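Local coordinates for amino acid adenylation domain-containing protein (Bacillus stratosphericus LAMA 585, PDB 6ULY), which probably selects a keto acid and activates it as an acyl adenylate, serving as an adenylation domain of a nonribosomal depsipeptide synthetase, at residues D52-L57 and R161-H166; T58-L63 and E154-L159. All coordinates share one frame; numbering follows the deposited sequence.

Both interactions bind helix 46-62 to the one loop that runs between strand 150-152 and strand 173-178. Their centres are about 9 Å apart. The helix enters first, with 52-57 followed directly by 58-63. The loop then returns in the opposite order, 154-159 before 161-166, so interaction 2 lies within the span bridged by interaction 1. Interaction 1 is mainly polar and at the surface, while interaction 2 is apolar and partly buried. R61 joins them: its NH1 forms a salt bridge with D162. The centres of the two contacts lie about 31 and 32 Å from the centre of the chain, at the periphery of the fold. All four segments belong to the AMP-binding enzyme family region.

Interaction 1. Residues D52-L57 and R161-H166; sequences DAERVL and RDTAAH. With SO4 (sulfate ion), chain G; SO4 (sulfate ion), chain H.
D162 N donates a hydrogen bond to E54 O at 3.0 Å. The N-H points almost straight at the oxygen, but the donor stands well above the carbonyl plane. Beside it, R161 NH2 forms a salt bridge with E54 OE2 at 3.2 Å. The carboxylate is met on its syn side, and OE2 lies in the guanidinium plane. E54 reaches there with an extended chain beyond CG. The R161 chain bends at its CG-CD bond, where chi3 of -65° places NE.

R161 CG sits over one face of the R55 guanidinium, toward its rim, 3.5 Å from R55 NH1. The two guanidinium planes are nearly perpendicular (89°). L57 CD2 packs on D162 CB at 3.9 Å.

D162 OD1 accepts from A164 N at 3.1 Å, which makes an Asx turn, and also forms a salt bridge with R61 NH1, further along helix 46-62. R55 NH1 also donates to L159 O. The contact thus ties helix 46-62 to the surface loop between strands 150-152 and 173-178.

A sulfate (chain G), probably from the crystallisation liquor, accepts from R55 NH1 at 2.7 Å and from R161 N at 2.9 Å. A second sulfate (chain H) is held more weakly by R161. Two like charges lie close together here. In the crystal, the sulfate bridging them, and E54 beside R161, would be expected to offset part of their repulsion.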
loop_
_atom_site.group_PDB
_atom_site.type_symbol
_atom_site.label_atom_id
_atom_site.label_comp_id
_atom_site.label_asym_id
_atom_site.label_seq_id
_atom_site.Cartn_x
_atom_site.Cartn_y
_atom_site.Cartn_z
ATOM N N ASP A 52 35.317 2.395 -21.823
ATOM C CA ASP A 52 34.898 3.203 -20.681
ATOM C C ASP A 52 34.317 2.332 -19.575
ATOM O O ASP A 52 34.649 2.512 -18.396
ATOM C CB ASP A 52 33.882 4.254 -21.128
ATOM C CG ASP A 52 34.518 5.348 -21.962
ATOM O OD1 ASP A 52 35.727 5.588 -21.773
ATOM O OD2 ASP A 52 33.820 5.961 -22.800
ATOM N N ALA A 53 33.459 1.373 -19.933
ATOM C CA ALA A 53 32.894 0.482 -18.925
ATOM C C ALA A 53 33.985 -0.334 -18.247
ATOM O O ALA A 53 33.916 -0.600 -17.042
ATOM C CB ALA A 53 31.851 -0.437 -19.560
ATOM N N GLU A 54 35.004 -0.739 -19.010
ATOM C CA GLU A 54 36.113 -1.482 -18.422
ATOM C C GLU A 54 36.938 -0.603 -17.492
ATOM O O GLU A 54 37.443 -1.084 -16.472
ATOM C CB GLU A 54 36.987 -2.073 -19.529
ATOM C CG GLU A 54 36.367 -3.287 -20.216
ATOM C CD GLU A 54 37.047 -3.644 -21.525
ATOM O OE1 GLU A 54 36.676 -4.675 -22.124
ATOM O OE2 GLU A 54 37.949 -2.893 -21.956
ATOM N N ARG A 55 37.081 0.683 -17.817
ATOM C CA ARG A 55 37.774 1.597 -16.914
ATOM C C ARG A 55 37.002 1.746 -15.609
ATOM O O ARG A 55 37.560 1.574 -14.518
ATOM C CB ARG A 55 37.975 2.956 -17.591
ATOM C CG ARG A 55 38.842 2.904 -18.842
ATOM C CD ARG A 55 39.157 4.293 -19.384
ATOM N NE ARG A 55 39.472 4.257 -20.813
ATOM C CZ ARG A 55 40.635 3.850 -21.316
ATOM N NH1 ARG A 55 41.601 3.433 -20.508
ATOM N NH2 ARG A 55 40.830 3.851 -22.629
ATOM N N VAL A 56 35.706 2.047 -15.702
ATOM C CA VAL A 56 34.891 2.139 -14.492
ATOM C C VAL A 56 34.957 0.834 -13.707
ATOM O O VAL A 56 34.955 0.837 -12.469
ATOM C CB VAL A 56 33.442 2.517 -14.848
ATOM C CG1 VAL A 56 32.561 2.475 -13.605
ATOM C CG2 VAL A 56 33.399 3.893 -15.482
ATOM N N LEU A 57 35.029 -0.300 -14.411
ATOM C CA LEU A 57 35.099 -1.588 -13.726
ATOM C C LEU A 57 36.338 -1.682 -12.847
ATOM O O LEU A 57 36.303 -2.309 -11.782
ATOM C CB LEU A 57 35.082 -2.728 -14.747
ATOM C CG LEU A 57 35.287 -4.139 -14.191
ATOM C CD1 LEU A 57 34.178 -4.519 -13.213
ATOM C CD2 LEU A 57 35.359 -5.145 -15.333
ATOM N N ARG A 161 41.837 0.060 -18.235
ATOM C CA ARG A 161 40.729 -0.834 -18.538
ATOM C C ARG A 161 40.936 -2.179 -17.855
ATOM O O ARG A 161 42.032 -2.747 -17.898
ATOM C CB ARG A 161 40.593 -1.027 -20.048
ATOM C CG ARG A 161 40.141 0.214 -20.788
ATOM C CD ARG A 161 39.996 -0.031 -22.288
ATOM N NE ARG A 161 41.271 -0.344 -22.938
ATOM C CZ ARG A 161 41.626 -1.544 -23.398
ATOM N NH1 ARG A 161 42.812 -1.699 -23.971
ATOM N NH2 ARG A 161 40.811 -2.587 -23.302
ATOM N N ASP A 162 39.882 -2.677 -17.210
ATOM C CA ASP A 162 39.850 -4.026 -16.657
ATOM C C ASP A 162 39.140 -4.910 -17.676
ATOM O O ASP A 162 37.918 -4.822 -17.838
ATOM C CB ASP A 162 39.137 -4.052 -15.307
ATOM C CG ASP A 162 39.339 -5.357 -14.566
ATOM O OD1 ASP A 162 39.436 -6.409 -15.231
ATOM O OD2 ASP A 162 39.397 -5.328 -13.316
ATOM N N THR A 163 39.906 -5.746 -18.373
ATOM C CA THR A 163 39.390 -6.540 -19.481
ATOM C C THR A 163 38.870 -7.905 -19.050
ATOM O O THR A 163 38.461 -8.695 -19.908
ATOM C CB THR A 163 40.481 -6.732 -20.538
ATOM O OG1 THR A 163 41.563 -7.482 -19.971
ATOM C CG2 THR A 163 40.997 -5.383 -21.029
ATOM N N ALA A 164 38.873 -8.204 -17.754
ATOM C CA ALA A 164 38.441 -9.508 -17.254
ATOM C C ALA A 164 36.961 -9.430 -16.896
ATOM O O ALA A 164 36.587 -9.132 -15.760
ATOM C CB ALA A 164 39.290 -9.927 -16.060
ATOM N N ALA A 165 36.105 -9.708 -17.877
ATOM C CA ALA A 165 34.664 -9.678 -17.661
ATOM C C ALA A 165 34.215 -10.948 -16.951
ATOM O O ALA A 165 34.541 -12.060 -17.378
ATOM C CB ALA A 165 33.923 -9.529 -18.989
ATOM N N HIS A 166 33.468 -10.781 -15.866
ATOM C CA HIS A 166 32.921 -11.926 -15.157
ATOM C C HIS A 166 32.044 -12.745 -16.100
ATOM O O HIS A 166 31.169 -12.181 -16.771
ATOM C CB HIS A 166 32.104 -11.462 -13.953
ATOM C CG HIS A 166 31.503 -12.580 -13.162
ATOM N ND1 HIS A 166 30.268 -13.119 -13.454
ATOM C CD2 HIS A 166 31.964 -13.257 -12.084
ATOM C CE1 HIS A 166 29.995 -14.082 -12.590
ATOM N NE2 HIS A 166 31.008 -14.185 -11.748
HETATM S S SO4 G . 44.065 1.346 -21.217
HETATM O O1 SO4 G . 43.184 0.301 -20.824
HETATM O O2 SO4 G . 44.073 2.365 -20.208
HETATM O O3 SO4 G . 45.397 0.787 -21.321
HETATM O O4 SO4 G . 43.613 1.898 -22.487
HETATM S S SO4 H . 42.537 -5.481 -25.243
HETATM O O1 SO4 H . 43.062 -6.776 -25.614
HETATM O O2 SO4 H . 41.145 -5.595 -24.929
HETATM O O3 SO4 H . 43.247 -4.987 -24.078
HETATM O O4 SO4 H . 42.675 -4.599 -26.359
#

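Interaction 2. Residues T58-L63 and E154-L159; sequences TGLRAL and EPMLTL
G59 and M156 bring the two backbones to a CA-CA distance of 5.5 Å, where a helical turn of 58-62 faces the loop turn of 154-157. No hydrogen bond crosses between the segments, and the contact is mostly between apolar groups. With no side chain on G59, M156 and L159 can come close to its backbone. L159 CD1 comes against the bare helix backbone, 3.5 Å from G59 N. T58 CG2 touches the same methyl at 4.1 Å.

The M156 side chain runs extended beyond CG (chi2 177°, chi3 -175°). Its terminal CE lies 3.9 Å from L60 CD2 and equally far from L63 CD1. The sulfur also takes part, with M156 SD 4.0 Å from L60 CD2. M156 crosses L60 at about a right angle and L63 obliquely.

The loop follows strand 150-152, an outermost strand of the mixed sheet that includes 125-128 and 70-74. This sheet belongs to the AMP-binding (ANL-clan) region of the adenylation domain. The contact packs the C-terminal end of helix 46-62 beside it, since L60 and M156 both also touch L127 of strand 125-128. L63 touches L125 on the same strand. A87 of helix 78-91 packs on L60 as well.

The loop turn has its own bonds. L159 N donates to M156 O, and T158 OG1 donates to P155 O at 3.0 Å. T58 OG1 is hydrogen-bonded to E160 O, just beyond L159.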
loop_
_atom_site.group_PDB
_atom_site.type_symbol
_atom_site.label_atom_id
_atom_site.label_comp_id
_atom_site.label_asym_id
_atom_site.label_seq_id
_atom_site.Cartn_x
_atom_site.Cartn_y
_atom_site.Cartn_z
ATOM N N THR A 58 37.449 -1.082 -13.282
ATOM C CA THR A 58 38.655 -1.101 -12.462
ATOM C C THR A 58 38.406 -0.443 -11.114
ATOM O O THR A 58 38.824 -0.959 -10.070
ATOM C CB THR A 58 39.801 -0.394 -13.186
ATOM O OG1 THR A 58 40.143 -1.117 -14.375
ATOM C CG2 THR A 58 41.020 -0.291 -12.277
ATOM N N GLY A 59 37.735 0.708 -11.118
ATOM C CA GLY A 59 37.478 1.405 -9.871
ATOM C C GLY A 59 36.503 0.666 -8.976
ATOM O O GLY A 59 36.690 0.609 -7.758
ATOM N N LEU A 60 35.453 0.088 -9.564
ATOM C CA LEU A 60 34.477 -0.648 -8.765
ATOM C C LEU A 60 35.126 -1.836 -8.066
ATOM O O LEU A 60 34.881 -2.076 -6.878
ATOM C CB LEU A 60 33.315 -1.109 -9.644
ATOM C CG LEU A 60 32.486 0.004 -10.291
ATOM C CD1 LEU A 60 31.378 -0.576 -11.148
ATOM C CD2 LEU A 60 31.912 0.941 -9.238
ATOM N N ARG A 61 35.968 -2.585 -8.784
ATOM C CA ARG A 61 36.673 -3.695 -8.150
ATOM C C ARG A 61 37.679 -3.195 -7.123
ATOM O O ARG A 61 37.942 -3.884 -6.131
ATOM C CB ARG A 61 37.356 -4.556 -9.214
ATOM C CG ARG A 61 36.396 -5.509 -9.910
ATOM C CD ARG A 61 37.034 -6.245 -11.071
ATOM N NE ARG A 61 36.155 -7.295 -11.578
ATOM C CZ ARG A 61 36.256 -7.851 -12.780
ATOM N NH1 ARG A 61 37.199 -7.456 -13.624
ATOM N NH2 ARG A 61 35.403 -8.798 -13.144
ATOM N N ALA A 62 38.238 -2.000 -7.330
ATOM C CA ALA A 62 39.120 -1.419 -6.323
ATOM C C ALA A 62 38.368 -1.113 -5.035
ATOM O O ALA A 62 38.964 -1.124 -3.951
ATOM C CB ALA A 62 39.776 -0.151 -6.865
ATOM N N LEU A 63 37.068 -0.838 -5.129
ATOM C CA LEU A 63 36.241 -0.587 -3.956
ATOM C C LEU A 63 35.710 -1.866 -3.323
ATOM O O LEU A 63 34.971 -1.787 -2.338
ATOM C CB LEU A 63 35.076 0.331 -4.332
ATOM C CG LEU A 63 35.510 1.720 -4.809
ATOM C CD1 LEU A 63 34.346 2.499 -5.399
ATOM C CD2 LEU A 63 36.147 2.497 -3.666
ATOM N N GLU A 154 32.973 9.615 -12.991
ATOM C CA GLU A 154 33.951 10.333 -13.810
ATOM C C GLU A 154 35.388 10.080 -13.371
ATOM O O GLU A 154 36.223 9.757 -14.230
ATOM C CB GLU A 154 33.638 11.835 -13.800
ATOM C CG GLU A 154 32.358 12.218 -14.535
ATOM C CD GLU A 154 31.129 12.193 -13.635
ATOM O OE1 GLU A 154 31.181 11.546 -12.570
ATOM O OE2 GLU A 154 30.114 12.830 -13.991
ATOM N N PRO A 155 35.742 10.184 -12.090
ATOM C CA PRO A 155 37.105 9.812 -11.678
ATOM C C PRO A 155 37.542 8.436 -12.162
ATOM O O PRO A 155 38.731 8.236 -12.443
ATOM C CB PRO A 155 37.027 9.862 -10.147
ATOM C CG PRO A 155 35.911 10.799 -9.848
ATOM C CD PRO A 155 34.913 10.609 -10.948
ATOM N N MET A 156 36.616 7.478 -12.262
ATOM C CA MET A 156 36.985 6.136 -12.702
ATOM C C MET A 156 37.296 6.095 -14.190
ATOM O O MET A 156 38.050 5.221 -14.635
ATOM C CB MET A 156 35.864 5.148 -12.374
ATOM C CG MET A 156 35.493 5.096 -10.905
ATOM S SD MET A 156 34.108 3.997 -10.531
ATOM C CE MET A 156 33.882 4.319 -8.786
ATOM N N LEU A 157 36.737 7.022 -14.972
ATOM C CA LEU A 157 36.981 7.029 -16.408
ATOM C C LEU A 157 38.444 7.263 -16.753
ATOM O O LEU A 157 38.830 7.061 -17.910
ATOM C CB LEU A 157 36.124 8.100 -17.091
ATOM C CG LEU A 157 34.709 7.703 -17.514
ATOM C CD1 LEU A 157 34.020 8.869 -18.201
ATOM C CD2 LEU A 157 34.725 6.488 -18.435
ATOM N N THR A 158 39.263 7.679 -15.788
ATOM C CA THR A 158 40.678 7.929 -16.022
ATOM C C THR A 158 41.546 6.751 -15.601
ATOM O O THR A 158 42.758 6.911 -15.422
ATOM C CB THR A 158 41.118 9.195 -15.286
ATOM O OG1 THR A 158 41.298 8.909 -13.894
ATOM C CG2 THR A 158 40.080 10.300 -15.438
ATOM N N LEU A 159 40.954 5.573 -15.443
ATOM C CA LEU A 159 41.681 4.402 -14.979
ATOM C C LEU A 159 42.015 3.476 -16.143
ATOM O O LEU A 159 41.511 3.621 -17.261
ATOM C CB LEU A 159 40.868 3.652 -13.923
ATOM C CG LEU A 159 40.587 4.414 -12.628
ATOM C CD1 LEU A 159 39.772 3.545 -11.677
ATOM C CD2 LEU A 159 41.888 4.865 -11.987
#